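PDB 3ELE: amino Transferase from Eubacterium rectale, which probably catalyses the pyridoxal-5'-phosphate-dependent transfer of amino groups between amino acids and keto acids, as in class I and II aminotransferases. Local coordinates for residues R221-D226 / Y246-S251; A86-N91 / K298-T303; N307-N312 / G332-F337; A110-C115 / I215-Y220. All blocks are in the same frame, centred on the assembly; numbering follows the deposited sequence.

Contact 1. Residues R221-D226 / Y246-S251; sequences REIVYD and YSKSLS. With PLP (pyridoxal-5'-phosphate), chain E.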
loop_
_atom_site.group_PDB
_atom_site.type_symbol
_atom_site.label_atom_id
_atom_site.label_comp_id
_atom_site.label_asym_id
_atom_site.label_seq_id
_atom_site.Cartn_x
_atom_site.Cartn_y
_atom_site.Cartn_z
ATOM N N ARG A 221 20.827 0.254 5.361
ATOM C CA ARG A 221 22.063 0.193 4.553
ATOM C C ARG A 221 23.023 1.350 4.774
ATOM O O ARG A 221 24.208 1.110 4.988
ATOM C CB ARG A 221 21.748 0.021 3.043
ATOM C CG ARG A 221 22.988 0.189 2.101
ATOM C CD ARG A 221 22.731 -0.286 0.691
ATOM N NE ARG A 221 22.891 -1.732 0.620
ATOM C CZ ARG A 221 24.059 -2.364 0.535
ATOM N NH1 ARG A 221 25.223 -1.726 0.570
ATOM N NH2 ARG A 221 24.070 -3.674 0.468
ATOM N N GLU A 222 22.508 2.588 4.754
ATOM C CA GLU A 222 23.355 3.784 4.933
ATOM C C GLU A 222 23.580 4.168 6.403
ATOM O O GLU A 222 24.412 5.031 6.666
ATOM C CB GLU A 222 22.843 4.991 4.145
ATOM C CG GLU A 222 22.810 4.798 2.621
ATOM C CD GLU A 222 21.673 3.931 2.135
ATOM O OE1 GLU A 222 20.599 3.922 2.795
ATOM O OE2 GLU A 222 21.862 3.249 1.096
ATOM N N ILE A 223 22.835 3.554 7.336
ATOM C CA ILE A 223 23.005 3.768 8.777
ATOM C C ILE A 223 24.034 2.735 9.238
ATOM O O ILE A 223 23.703 1.705 9.813
ATOM C CB ILE A 223 21.662 3.694 9.579
ATOM C CG1 ILE A 223 20.632 4.672 8.962
ATOM C CG2 ILE A 223 21.911 3.968 11.091
ATOM C CD1 ILE A 223 19.581 5.212 9.931
ATOM N N VAL A 224 25.289 3.028 8.912
ATOM C CA VAL A 224 26.440 2.169 9.235
ATOM C C VAL A 224 27.588 3.101 9.648
ATOM O O VAL A 224 27.683 4.222 9.137
ATOM C CB VAL A 224 26.795 1.193 8.063
ATOM C CG1 VAL A 224 27.153 1.951 6.785
ATOM C CG2 VAL A 224 27.925 0.220 8.473
ATOM N N TYR A 225 28.450 2.626 10.554
ATOM C CA TYR A 225 29.492 3.452 11.188
ATOM C C TYR A 225 30.903 2.930 10.995
ATOM O O TYR A 225 31.092 1.756 10.680
ATOM C CB TYR A 225 29.221 3.526 12.702
ATOM C CG TYR A 225 27.762 3.726 13.059
ATOM C CD1 TYR A 225 27.106 4.909 12.722
ATOM C CD2 TYR A 225 27.025 2.716 13.716
ATOM C CE1 TYR A 225 25.756 5.112 13.037
ATOM C CE2 TYR A 225 25.670 2.911 14.048
ATOM C CZ TYR A 225 25.036 4.119 13.700
ATOM O OH TYR A 225 23.692 4.325 13.980
ATOM N N ASP A 226 31.869 3.823 11.221
ATOM C CA ASP A 226 33.329 3.543 11.217
ATOM C C ASP A 226 33.896 2.960 9.910
ATOM O O ASP A 226 34.866 2.183 9.936
ATOM C CB ASP A 226 33.708 2.601 12.393
ATOM C CG ASP A 226 33.260 3.113 13.757
ATOM O OD1 ASP A 226 33.192 4.345 13.962
ATOM O OD2 ASP A 226 33.014 2.247 14.635
ATOM N N TYR A 246 13.233 4.480 1.825
ATOM C CA TYR A 246 13.850 5.750 2.233
ATOM C C TYR A 246 13.404 6.200 3.634
ATOM O O TYR A 246 13.616 7.352 4.006
ATOM C CB TYR A 246 13.592 6.820 1.156
ATOM C CG TYR A 246 14.225 6.442 -0.164
ATOM C CD1 TYR A 246 13.536 5.642 -1.083
ATOM C CD2 TYR A 246 15.530 6.835 -0.483
ATOM C CE1 TYR A 246 14.114 5.259 -2.291
ATOM C CE2 TYR A 246 16.127 6.454 -1.723
ATOM C CZ TYR A 246 15.407 5.662 -2.607
ATOM O OH TYR A 246 15.934 5.262 -3.819
ATOM N N SER A 247 12.833 5.268 4.419
ATOM C CA SER A 247 12.338 5.543 5.764
ATOM C C SER A 247 13.447 5.976 6.730
ATOM O O SER A 247 13.225 6.870 7.540
ATOM C CB SER A 247 11.569 4.336 6.322
ATOM O OG SER A 247 10.462 3.984 5.476
ATOM N N LYS A 248 14.629 5.370 6.621
ATOM C CA LYS A 248 15.777 5.696 7.499
ATOM C C LYS A 248 16.818 6.608 6.868
ATOM O O LYS A 248 17.336 7.529 7.532
ATOM C CB LYS A 248 16.453 4.415 7.991
ATOM C CG LYS A 248 15.697 3.703 9.092
ATOM C CD LYS A 248 14.574 2.829 8.604
ATOM C CE LYS A 248 13.612 2.460 9.721
ATOM N NZ LYS A 248 12.499 1.641 9.184
ATOM N N SER A 249 17.131 6.341 5.600
ATOM C CA SER A 249 18.135 7.090 4.844
ATOM C C SER A 249 17.753 8.564 4.681
ATOM O O SER A 249 18.572 9.426 4.912
ATOM C CB SER A 249 18.404 6.419 3.486
ATOM O OG SER A 249 17.280 6.487 2.646
ATOM N N LEU A 250 16.489 8.824 4.347
ATOM C CA LEU A 250 15.938 10.175 4.199
ATOM C C LEU A 250 15.002 10.611 5.351
ATOM O O LEU A 250 14.485 11.725 5.308
ATOM C CB LEU A 250 15.207 10.289 2.846
ATOM C CG LEU A 250 16.056 10.272 1.574
ATOM C CD1 LEU A 250 15.143 10.196 0.335
ATOM C CD2 LEU A 250 16.991 11.502 1.504
ATOM N N SER A 251 14.793 9.763 6.366
ATOM C CA SER A 251 13.879 10.070 7.488
ATOM C C SER A 251 12.438 10.354 7.025
ATOM O O SER A 251 11.768 11.281 7.523
ATOM C CB SER A 251 14.426 11.192 8.399
ATOM O OG SER A 251 15.573 10.753 9.076
HETATM N N1 PLP E . 12.675 -3.853 8.116
HETATM C C2 PLP E . 13.251 -3.586 9.360
HETATM C C2A PLP E . 14.329 -4.486 9.873
HETATM C C3 PLP E . 12.841 -2.462 10.107
HETATM O O3 PLP E . 13.416 -2.182 11.324
HETATM C C4 PLP E . 11.814 -1.620 9.622
HETATM C C4A PLP E . 11.136 -0.734 10.652
HETATM O O4A PLP E . 10.200 -1.173 11.321
HETATM C C5 PLP E . 11.242 -1.914 8.346
HETATM C C6 PLP E . 11.679 -3.038 7.603
HETATM C C5A PLP E . 10.116 -1.100 7.744
HETATM O O4P PLP E . 10.551 -0.059 6.928
HETATM P P PLP E . 9.427 0.775 6.128
HETATM O O1P PLP E . 9.970 1.210 4.797
HETATM O O2P PLP E . 9.114 2.030 6.891
HETATM O O3P PLP E . 8.176 -0.016 5.927
#

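Contact 2. Residues A86-N91 / K298-T303; sequences AEFLNN and KCQGAT. With EDO (1,2-ethanediol), chain F.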
loop_
_atom_site.group_PDB
_atom_site.type_symbol
_atom_site.label_atom_id
_atom_site.label_comp_id
_atom_site.label_asym_id
_atom_site.label_seq_id
_atom_site.Cartn_x
_atom_site.Cartn_y
_atom_site.Cartn_z
ATOM N N ALA A 86 18.738 2.758 -10.536
ATOM C CA ALA A 86 19.637 1.798 -11.218
ATOM C C ALA A 86 21.035 2.396 -11.410
ATOM O O ALA A 86 22.032 1.758 -11.059
ATOM C CB ALA A 86 19.055 1.361 -12.560
ATOM N N GLU A 87 21.083 3.645 -11.901
ATOM C CA GLU A 87 22.339 4.373 -12.151
ATOM C C GLU A 87 23.131 4.709 -10.870
ATOM O O GLU A 87 24.365 4.647 -10.877
ATOM C CB GLU A 87 22.070 5.645 -12.981
ATOM C CG GLU A 87 21.584 5.327 -14.425
ATOM C CD GLU A 87 20.968 6.531 -15.174
ATOM O OE1 GLU A 87 21.088 7.690 -14.694
ATOM O OE2 GLU A 87 20.366 6.312 -16.261
ATOM N N PHE A 88 22.420 5.097 -9.808
ATOM C CA PHE A 88 23.028 5.347 -8.493
ATOM C C PHE A 88 23.641 4.057 -7.915
ATOM O O PHE A 88 24.737 4.096 -7.369
ATOM C CB PHE A 88 22.018 5.949 -7.487
ATOM C CG PHE A 88 22.515 5.944 -6.055
ATOM C CD1 PHE A 88 23.468 6.869 -5.634
ATOM C CD2 PHE A 88 22.083 4.969 -5.158
ATOM C CE1 PHE A 88 23.978 6.837 -4.322
ATOM C CE2 PHE A 88 22.578 4.925 -3.846
ATOM C CZ PHE A 88 23.524 5.852 -3.425
ATOM N N LEU A 89 22.896 2.954 -7.987
ATOM C CA LEU A 89 23.351 1.633 -7.490
ATOM C C LEU A 89 24.574 1.117 -8.271
ATOM O O LEU A 89 25.506 0.594 -7.670
ATOM C CB LEU A 89 22.213 0.595 -7.522
ATOM C CG LEU A 89 21.015 0.797 -6.579
ATOM C CD1 LEU A 89 19.894 -0.268 -6.847
ATOM C CD2 LEU A 89 21.447 0.802 -5.112
ATOM N N ASN A 90 24.557 1.288 -9.596
ATOM C CA ASN A 90 25.697 0.907 -10.456
ATOM C C ASN A 90 26.959 1.735 -10.130
ATOM O O ASN A 90 28.032 1.182 -10.004
ATOM C CB ASN A 90 25.326 1.007 -11.945
ATOM C CG ASN A 90 24.164 0.095 -12.327
ATOM O OD1 ASN A 90 23.750 -0.776 -11.551
ATOM N ND2 ASN A 90 23.594 0.323 -13.510
ATOM N N ASN A 91 26.805 3.050 -9.963
ATOM C CA ASN A 91 27.920 3.927 -9.597
ATOM C C ASN A 91 28.487 3.680 -8.195
ATOM O O ASN A 91 29.683 3.928 -7.973
ATOM C CB ASN A 91 27.554 5.410 -9.754
ATOM C CG ASN A 91 27.384 5.846 -11.227
ATOM O OD1 ASN A 91 28.048 5.326 -12.142
ATOM N ND2 ASN A 91 26.515 6.848 -11.448
ATOM N N LYS A 298 16.050 13.316 -7.588
ATOM C CA LYS A 298 17.026 14.315 -7.158
ATOM C C LYS A 298 17.705 14.091 -5.784
ATOM O O LYS A 298 18.521 14.932 -5.370
ATOM C CB LYS A 298 16.361 15.706 -7.198
ATOM C CG LYS A 298 15.705 15.986 -8.561
ATOM C CD LYS A 298 15.622 17.454 -8.916
ATOM C CE LYS A 298 15.102 17.654 -10.355
ATOM N NZ LYS A 298 15.980 17.023 -11.410
ATOM N N CYS A 299 17.415 12.958 -5.129
ATOM C CA CYS A 299 17.913 12.620 -3.782
ATOM C C CYS A 299 18.747 11.343 -3.691
ATOM O O CYS A 299 18.917 10.781 -2.602
ATOM C CB CYS A 299 16.713 12.507 -2.839
ATOM S SG CYS A 299 15.842 14.039 -2.702
ATOM N N GLN A 300 19.304 10.905 -4.818
ATOM C CA GLN A 300 20.118 9.687 -4.860
ATOM C C GLN A 300 21.440 9.998 -4.182
ATOM O O GLN A 300 22.083 10.960 -4.547
ATOM C CB GLN A 300 20.344 9.238 -6.308
ATOM C CG GLN A 300 19.066 8.858 -7.029
ATOM C CD GLN A 300 18.377 7.714 -6.348
ATOM O OE1 GLN A 300 18.997 6.681 -6.081
ATOM N NE2 GLN A 300 17.115 7.911 -5.984
ATOM N N GLY A 301 21.800 9.216 -3.164
ATOM C CA GLY A 301 23.019 9.428 -2.382
ATOM C C GLY A 301 22.787 10.267 -1.133
ATOM O O GLY A 301 23.552 10.148 -0.180
ATOM N N ALA A 302 21.734 11.092 -1.124
ATOM C CA ALA A 302 21.428 11.978 -0.009
ATOM C C ALA A 302 20.989 11.202 1.225
ATOM O O ALA A 302 20.265 10.198 1.126
ATOM C CB ALA A 302 20.344 12.982 -0.395
ATOM N N THR A 303 21.477 11.647 2.380
ATOM C CA THR A 303 21.092 11.083 3.667
ATOM C C THR A 303 21.033 12.197 4.706
ATOM O O THR A 303 21.619 13.275 4.507
ATOM C CB THR A 303 22.099 10.009 4.183
ATOM O OG1 THR A 303 23.397 10.599 4.317
ATOM C CG2 THR A 303 22.189 8.798 3.250
HETATM C C1 EDO F . 20.103 6.218 -1.203
HETATM O O1 EDO F . 19.905 7.182 -2.240
HETATM C C2 EDO F . 21.383 6.594 -0.484
HETATM O O2 EDO F . 21.133 7.690 0.397
#

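Contact 3. Residues N307-N312 / G332-F337; sequences NAYKEN and GAFYMF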
loop_
_atom_site.group_PDB
_atom_site.type_symbol
_atom_site.label_atom_id
_atom_site.label_comp_id
_atom_site.label_asym_id
_atom_site.label_seq_id
_atom_site.Cartn_x
_atom_site.Cartn_y
_atom_site.Cartn_z
ATOM N N ASN A 307 25.899 10.874 11.473
ATOM C CA ASN A 307 26.834 11.014 12.615
ATOM C C ASN A 307 26.135 11.364 13.964
ATOM O O ASN A 307 26.714 11.154 15.042
ATOM C CB ASN A 307 27.937 12.030 12.291
ATOM C CG ASN A 307 29.144 11.890 13.197
ATOM O OD1 ASN A 307 29.290 12.643 14.157
ATOM N ND2 ASN A 307 29.987 10.898 12.927
ATOM N N ALA A 308 24.912 11.903 13.900
ATOM C CA ALA A 308 24.090 12.130 15.099
ATOM C C ALA A 308 23.765 10.785 15.775
ATOM O O ALA A 308 23.770 10.689 17.004
ATOM C CB ALA A 308 22.802 12.862 14.759
ATOM N N TYR A 309 23.484 9.760 14.964
ATOM C CA TYR A 309 23.223 8.421 15.482
ATOM C C TYR A 309 24.484 7.738 16.040
ATOM O O TYR A 309 24.394 6.982 17.032
ATOM C CB TYR A 309 22.616 7.508 14.400
ATOM C CG TYR A 309 21.210 7.843 13.901
ATOM C CD1 TYR A 309 20.171 8.137 14.793
ATOM C CD2 TYR A 309 20.888 7.731 12.536
ATOM C CE1 TYR A 309 18.868 8.382 14.341
ATOM C CE2 TYR A 309 19.566 7.954 12.069
ATOM C CZ TYR A 309 18.565 8.283 12.978
ATOM O OH TYR A 309 17.275 8.511 12.546
ATOM N N LYS A 310 25.624 7.945 15.368
ATOM C CA LYS A 310 26.927 7.380 15.798
ATOM C C LYS A 310 27.295 7.936 17.165
ATOM O O LYS A 310 27.719 7.181 18.029
ATOM C CB LYS A 310 28.061 7.710 14.824
ATOM C CG LYS A 310 29.430 7.032 15.126
ATOM C CD LYS A 310 30.562 7.885 14.573
ATOM C CE LYS A 310 31.922 7.213 14.676
ATOM N NZ LYS A 310 32.365 6.827 16.071
ATOM N N GLU A 311 27.157 9.250 17.334
ATOM C CA GLU A 311 27.439 9.921 18.619
ATOM C C GLU A 311 26.602 9.334 19.759
ATOM O O GLU A 311 27.132 9.098 20.840
ATOM C CB GLU A 311 27.266 11.438 18.516
ATOM C CG GLU A 311 28.395 12.116 17.754
ATOM C CD GLU A 311 28.330 13.649 17.767
ATOM O OE1 GLU A 311 27.296 14.230 18.193
ATOM O OE2 GLU A 311 29.340 14.277 17.351
ATOM N N ASN A 312 25.318 9.070 19.493
ATOM C CA ASN A 312 24.433 8.401 20.470
ATOM C C ASN A 312 24.892 6.972 20.785
ATOM O O ASN A 312 24.883 6.591 21.950
ATOM C CB ASN A 312 22.951 8.402 20.028
ATOM C CG ASN A 312 22.265 9.774 20.199
ATOM O OD1 ASN A 312 22.871 10.759 20.619
ATOM N ND2 ASN A 312 20.989 9.824 19.850
ATOM N N GLY A 332 25.891 -0.991 12.692
ATOM C CA GLY A 332 24.861 -0.297 11.921
ATOM C C GLY A 332 23.500 -0.289 12.581
ATOM O O GLY A 332 23.335 -0.851 13.664
ATOM N N ALA A 333 22.531 0.365 11.923
ATOM C CA ALA A 333 21.171 0.565 12.460
ATOM C C ALA A 333 21.236 1.474 13.723
ATOM O O ALA A 333 22.285 2.118 13.980
ATOM C CB ALA A 333 20.463 -0.782 12.726
ATOM N N PHE A 334 20.139 1.584 14.469
ATOM C CA PHE A 334 20.116 2.437 15.684
ATOM C C PHE A 334 19.532 1.753 16.926
ATOM O O PHE A 334 18.823 2.362 17.733
ATOM C CB PHE A 334 19.561 3.845 15.402
ATOM C CG PHE A 334 18.284 3.888 14.584
ATOM C CD1 PHE A 334 17.124 3.219 15.000
ATOM C CD2 PHE A 334 18.208 4.713 13.448
ATOM C CE1 PHE A 334 15.930 3.319 14.259
ATOM C CE2 PHE A 334 17.015 4.828 12.709
ATOM C CZ PHE A 334 15.882 4.129 13.107
ATOM N N TYR A 335 19.908 0.478 17.081
ATOM C CA TYR A 335 19.494 -0.361 18.193
ATOM C C TYR A 335 20.733 -0.969 18.851
ATOM O O TYR A 335 21.624 -1.468 18.147
ATOM C CB TYR A 335 18.603 -1.472 17.671
ATOM C CG TYR A 335 17.480 -0.992 16.805
ATOM C CD1 TYR A 335 16.368 -0.359 17.359
ATOM C CD2 TYR A 335 17.540 -1.129 15.417
ATOM C CE1 TYR A 335 15.326 0.109 16.551
ATOM C CE2 TYR A 335 16.518 -0.671 14.610
ATOM C CZ TYR A 335 15.407 -0.050 15.180
ATOM O OH TYR A 335 14.387 0.391 14.385
HETATM N N MSE A 336 20.817 -0.903 20.178
HETATM C CA MSE A 336 21.898 -1.558 20.891
HETATM C C MSE A 336 21.352 -2.809 21.586
HETATM O O MSE A 336 20.321 -2.751 22.278
HETATM C CB MSE A 336 22.572 -0.630 21.870
HETATM C CG MSE A 336 23.870 -1.230 22.435
HETATM SE SE MSE A 336 24.907 0.070 23.264
HETATM C CE MSE A 336 25.385 1.054 21.711
ATOM N N PHE A 337 22.072 -3.916 21.410
ATOM C CA PHE A 337 21.701 -5.221 21.959
ATOM C C PHE A 337 22.573 -5.417 23.210
ATOM O O PHE A 337 23.808 -5.514 23.111
ATOM C CB PHE A 337 21.914 -6.300 20.880
ATOM C CG PHE A 337 20.867 -7.368 20.874
ATOM C CD1 PHE A 337 19.535 -7.037 20.669
ATOM C CD2 PHE A 337 21.208 -8.720 21.006
ATOM C CE1 PHE A 337 18.554 -8.012 20.669
ATOM C CE2 PHE A 337 20.231 -9.703 20.973
ATOM C CZ PHE A 337 18.905 -9.345 20.787
#

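Contact 4. Residues A110-C115 / I215-Y220; sequences ASLSIC and IADEPY. With PLP (pyridoxal-5'-phosphate), chain E.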
loop_
_atom_site.group_PDB
_atom_site.type_symbol
_atom_site.label_atom_id
_atom_site.label_comp_id
_atom_site.label_asym_id
_atom_site.label_seq_id
_atom_site.Cartn_x
_atom_site.Cartn_y
_atom_site.Cartn_z
ATOM N N ALA A 110 5.808 -3.033 2.234
ATOM C CA ALA A 110 5.193 -3.365 0.953
ATOM C C ALA A 110 6.159 -4.231 0.113
ATOM O O ALA A 110 5.732 -5.192 -0.497
ATOM C CB ALA A 110 4.787 -2.107 0.207
ATOM N N SER A 111 7.452 -3.909 0.131
ATOM C CA SER A 111 8.474 -4.653 -0.621
ATOM C C SER A 111 8.557 -6.099 -0.134
ATOM O O SER A 111 8.532 -7.030 -0.935
ATOM C CB SER A 111 9.858 -3.972 -0.507
ATOM O OG SER A 111 9.881 -2.680 -1.103
ATOM N N LEU A 112 8.621 -6.273 1.181
ATOM C CA LEU A 112 8.669 -7.626 1.807
ATOM C C LEU A 112 7.409 -8.420 1.501
ATOM O O LEU A 112 7.505 -9.576 1.063
ATOM C CB LEU A 112 8.876 -7.511 3.320
ATOM C CG LEU A 112 10.249 -6.958 3.740
ATOM C CD1 LEU A 112 10.249 -6.542 5.204
ATOM C CD2 LEU A 112 11.361 -7.963 3.449
ATOM N N SER A 113 6.240 -7.777 1.667
ATOM C CA SER A 113 4.938 -8.408 1.393
ATOM C C SER A 113 4.879 -8.936 -0.045
ATOM O O SER A 113 4.536 -10.116 -0.260
ATOM C CB SER A 113 3.782 -7.439 1.678
ATOM O OG SER A 113 3.731 -7.099 3.059
ATOM N N ILE A 114 5.268 -8.084 -1.000
ATOM C CA ILE A 114 5.352 -8.446 -2.435
ATOM C C ILE A 114 6.246 -9.662 -2.664
ATOM O O ILE A 114 5.869 -10.553 -3.414
ATOM C CB ILE A 114 5.887 -7.251 -3.306
ATOM C CG1 ILE A 114 4.816 -6.178 -3.440
ATOM C CG2 ILE A 114 6.285 -7.700 -4.698
ATOM C CD1 ILE A 114 5.337 -4.882 -3.967
ATOM N N CYS A 115 7.421 -9.693 -2.021
ATOM C CA CYS A 115 8.363 -10.831 -2.160
ATOM C C CYS A 115 7.797 -12.165 -1.655
ATOM O O CYS A 115 7.889 -13.169 -2.354
ATOM C CB CYS A 115 9.717 -10.546 -1.502
ATOM S SG CYS A 115 10.689 -9.280 -2.365
ATOM N N ILE A 215 16.216 -12.795 0.537
ATOM C CA ILE A 215 15.345 -11.619 0.594
ATOM C C ILE A 215 16.121 -10.693 1.503
ATOM O O ILE A 215 16.185 -10.945 2.698
ATOM C CB ILE A 215 13.921 -11.939 1.124
ATOM C CG1 ILE A 215 13.238 -12.975 0.239
ATOM C CG2 ILE A 215 13.057 -10.690 1.199
ATOM C CD1 ILE A 215 13.445 -14.405 0.703
ATOM N N ALA A 216 16.745 -9.659 0.916
ATOM C CA ALA A 216 17.590 -8.705 1.614
ATOM C C ALA A 216 16.792 -7.483 2.036
ATOM O O ALA A 216 16.445 -6.652 1.194
ATOM C CB ALA A 216 18.784 -8.279 0.718
ATOM N N ASP A 217 16.559 -7.361 3.347
ATOM C CA ASP A 217 15.800 -6.263 3.959
ATOM C C ASP A 217 16.813 -5.194 4.327
ATOM O O ASP A 217 17.403 -5.241 5.410
ATOM C CB ASP A 217 15.049 -6.791 5.195
ATOM C CG ASP A 217 14.081 -5.809 5.770
ATOM O OD1 ASP A 217 13.729 -4.836 5.086
ATOM O OD2 ASP A 217 13.633 -6.048 6.905
ATOM N N GLU A 218 16.994 -4.213 3.437
ATOM C CA GLU A 218 18.077 -3.202 3.555
ATOM C C GLU A 218 17.774 -1.748 3.928
ATOM O O GLU A 218 18.561 -0.866 3.555
ATOM C CB GLU A 218 18.824 -3.161 2.228
ATOM C CG GLU A 218 19.388 -4.481 1.788
ATOM C CD GLU A 218 20.551 -4.298 0.857
ATOM O OE1 GLU A 218 20.544 -3.327 0.059
ATOM O OE2 GLU A 218 21.494 -5.103 0.951
ATOM N N PRO A 219 16.716 -1.475 4.727
ATOM C CA PRO A 219 16.443 -0.047 4.997
ATOM C C PRO A 219 17.505 0.697 5.829
ATOM O O PRO A 219 17.547 1.936 5.743
ATOM C CB PRO A 219 15.073 -0.066 5.695
ATOM C CG PRO A 219 15.033 -1.377 6.415
ATOM C CD PRO A 219 15.777 -2.344 5.468
ATOM N N TYR A 220 18.348 -0.027 6.591
ATOM C CA TYR A 220 19.448 0.574 7.394
ATOM C C TYR A 220 20.798 0.616 6.658
ATOM O O TYR A 220 21.807 0.983 7.280
ATOM C CB TYR A 220 19.643 -0.186 8.731
ATOM C CG TYR A 220 18.395 -0.225 9.564
ATOM C CD1 TYR A 220 18.004 0.885 10.274
ATOM C CD2 TYR A 220 17.576 -1.360 9.607
ATOM C CE1 TYR A 220 16.846 0.886 11.028
ATOM C CE2 TYR A 220 16.392 -1.363 10.367
ATOM C CZ TYR A 220 16.041 -0.217 11.064
ATOM O OH TYR A 220 14.908 -0.120 11.822
HETATM N N1 PLP E . 12.675 -3.853 8.116
HETATM C C2 PLP E . 13.251 -3.586 9.360
HETATM C C2A PLP E . 14.329 -4.486 9.873
HETATM C C3 PLP E . 12.841 -2.462 10.107
HETATM O O3 PLP E . 13.416 -2.182 11.324
HETATM C C4 PLP E . 11.814 -1.620 9.622
HETATM C C4A PLP E . 11.136 -0.734 10.652
HETATM O O4A PLP E . 10.200 -1.173 11.321
HETATM C C5 PLP E . 11.242 -1.914 8.346
HETATM C C6 PLP E . 11.679 -3.038 7.603
HETATM C C5A PLP E . 10.116 -1.100 7.744
HETATM O O4P PLP E . 10.551 -0.059 6.928
HETATM P P PLP E . 9.427 0.775 6.128
HETATM O O1P PLP E . 9.970 1.210 4.797
HETATM O O2P PLP E . 9.114 2.030 6.891
HETATM O O3P PLP E . 8.176 -0.016 5.927
#

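Contact 1. Residues R221-D226 / Y246-S251
Ile223 and Lys248 make the tightly packed half of this contact: Ile223 CD1 reaches across to 3.8 Å from Lys248 CB, the two side chains crossing at about a right angle. Both residues are buried, and Ile223 is backed further by Tyr309 of helix 306-323. The looser side is at Glu222, which is partly exposed, although Ser249 beneath it is buried. Glu222, bent at its second torsion (chi2 76°), brings OE1 to 3.4 Å from Ser249 CB, which is a touch without a bond. The two polar ends are joined indirectly, since Glu222 OE1 and Ser249 OG both hydrogen-bond to Tyr244 OH. On the backbone the spacing is 6.2 Å between the CA atoms of Glu222 and Ser249.

Beyond CB, Lys248 turns away from Ile223. Its chain bends at chi2 (82°) and then runs extended, which carries NZ to 3.1 Å from PLP C4A, while a weak hydrogen bond links NZ to Tyr72 OH of the second subunit. Next to it, Ser247 OG meets the phosphate, 2.8 Å from PLP O2P and 2.9 Å from PLP O1P, with Ser245 OG a further partner. The separation of NZ from C4A is too long for a covalent bond, so the cofactor is modelled as the unlinked aldehyde; the position of NZ is nevertheless consistent with Lys248 being the lysine that forms the internal Schiff base in this family.

Contact 2. Residues A86-N91 / K298-T303
Phe88 of helix 79-93 lays its ring against Gln300 and Gly301, and the two flat groups involved are steeply turned: the ring and the Gln300 amide have planes 74° apart. Gln300 OE1 approaches the ring obliquely and is 3.4 Å from Phe88 CB, so the oxygen meets the root of the side chain. The other end of that amide is turned to its own chain, NE2 being hydrogen-bonded to Ile296 O. With CG anti to the backbone N (chi1 168°), the Phe88 ring extends past Gln300 to the next residue, where Phe88 CE1 stands 3.4 Å from Gly301 CA. Gly301 N lies over a face of the ring, and over the same face an ethanediol, probably from the crystallisation liquor, puts its O1 3.8 Å above the ring plane. Gly301 N donates to O1 of that molecule at 2.9 Å, nearly straight at 170°. An alanine at Phe88 is likely to leave Gly301 and the aliphatic part of Gln300 without their apolar neighbour, opening a gap between helix and turn.

The turn is a type II beta turn from Cys299 to Ala302, closed by Ala302 N to Cys299 O at 3.2 Å. Gly301 takes its third position with positive phi, where a CB would also jam against the preceding carbonyl. The arrangement is thus a glycine-bearing type II turn, between helices 290-296 and 306-323, packed at the surface against Phe88 of helix 79-93.

Contact 3. Residues N307-N312 / G332-F337
Tyr309 and Phe334 bring their backbones closest together, with CA atoms 6.7 Å apart. Segment 307-312 is a stretch of helix 306-323, whereas 332-337 is loop up to Phe334 and becomes strand from Tyr335 onward. Ala333 has positive phi (65°) just before the strand.

The two side chains lie side by side and point the same way. Phe334 CD2 sits 3.6 Å above one face of the Tyr309 ring, offset toward the rim, with Tyr309 CZ as its nearest atom. The ring centroids are 4.9 Å apart and the planes make 50°, an oblique pair. Holding CG between backbone N and carbonyl carbon (chi1 47°) sets the Phe334 ring alongside Tyr309, and its other flank, CD1, lies 3.7 Å over a face of Tyr335; further out the Phe334 ring meets Tyr220 edge-to-face. Tyr309 OH is fixed by a hydrogen bond from Ser46 N. A leucine in place of Tyr309 would probably leave Phe334 CD2 without an aromatic face to rest on and Ser46 N without its acceptor.

A single oblique aromatic pair thus joins helix 306-323 to the loop residue that leads into strand 335-339 of the antiparallel sheet, consistent with the C-terminal small domain of fold type I aminotransferases.

Contact 4. Residues A110-C115 / I215-Y220
Asp217 and Leu112 meet with side chains crossing at about a right angle, and Asp217 can be followed outward. Its CB lies 4.2 Å from Leu112 CD2. CG, anti to the backbone N (chi1 -171°), comes to 3.9 Å from Leu112 CD1 and to 3.4 Å from PLP N1. At the tip, OD1 is again near N1, but OD2 is the closest and lies 2.7 Å from PLP N1; its hydrogen bond is to Tyr137 OH. Leu112 CD1 packs against both oxygens, while its CD2 turns to Ile215 CG2 at 3.9 Å; Cys115 CB adds a longer contact to the same methyl. At the C3 oxygen of the cofactor ring, Tyr220 OH and PLP O3 share a hydrogen bond of 2.6 Å. Helix 110-115 runs antiparallel to strand 215-217, at 170° with axes 9.9 Å apart. A helix packed on the central sheet, with an aspartate at the strand end facing the pyridine nitrogen, matches the cofactor site of fold type I PLP enzymes.

How the contacts relate
Contact 2 spans the longest stretch of chain, residues 86 to 303; contacts 4 and 1 fall within it, in that order, and contact 3 follows. Contacts 1 and 4 belong to loops and strand ends of the seven-stranded sheet and, for contact 4, helix 108-119 packed on it: strand 213-217 leads into 221-226, strand 240-245 into 246-251. Their centres are about 15 Å apart. Contact 3, centred about 10 Å from contact 1, belongs to helix 306-323 and the antiparallel sheet. Contact 2 lies outermost, about 23 Å from contact 3 between centres. Contacts 1 and 4 line the cofactor site directly and touch the second subunit; contact 3 joins it through Tyr335 OH, 2.7 Å from Tyr220 OH.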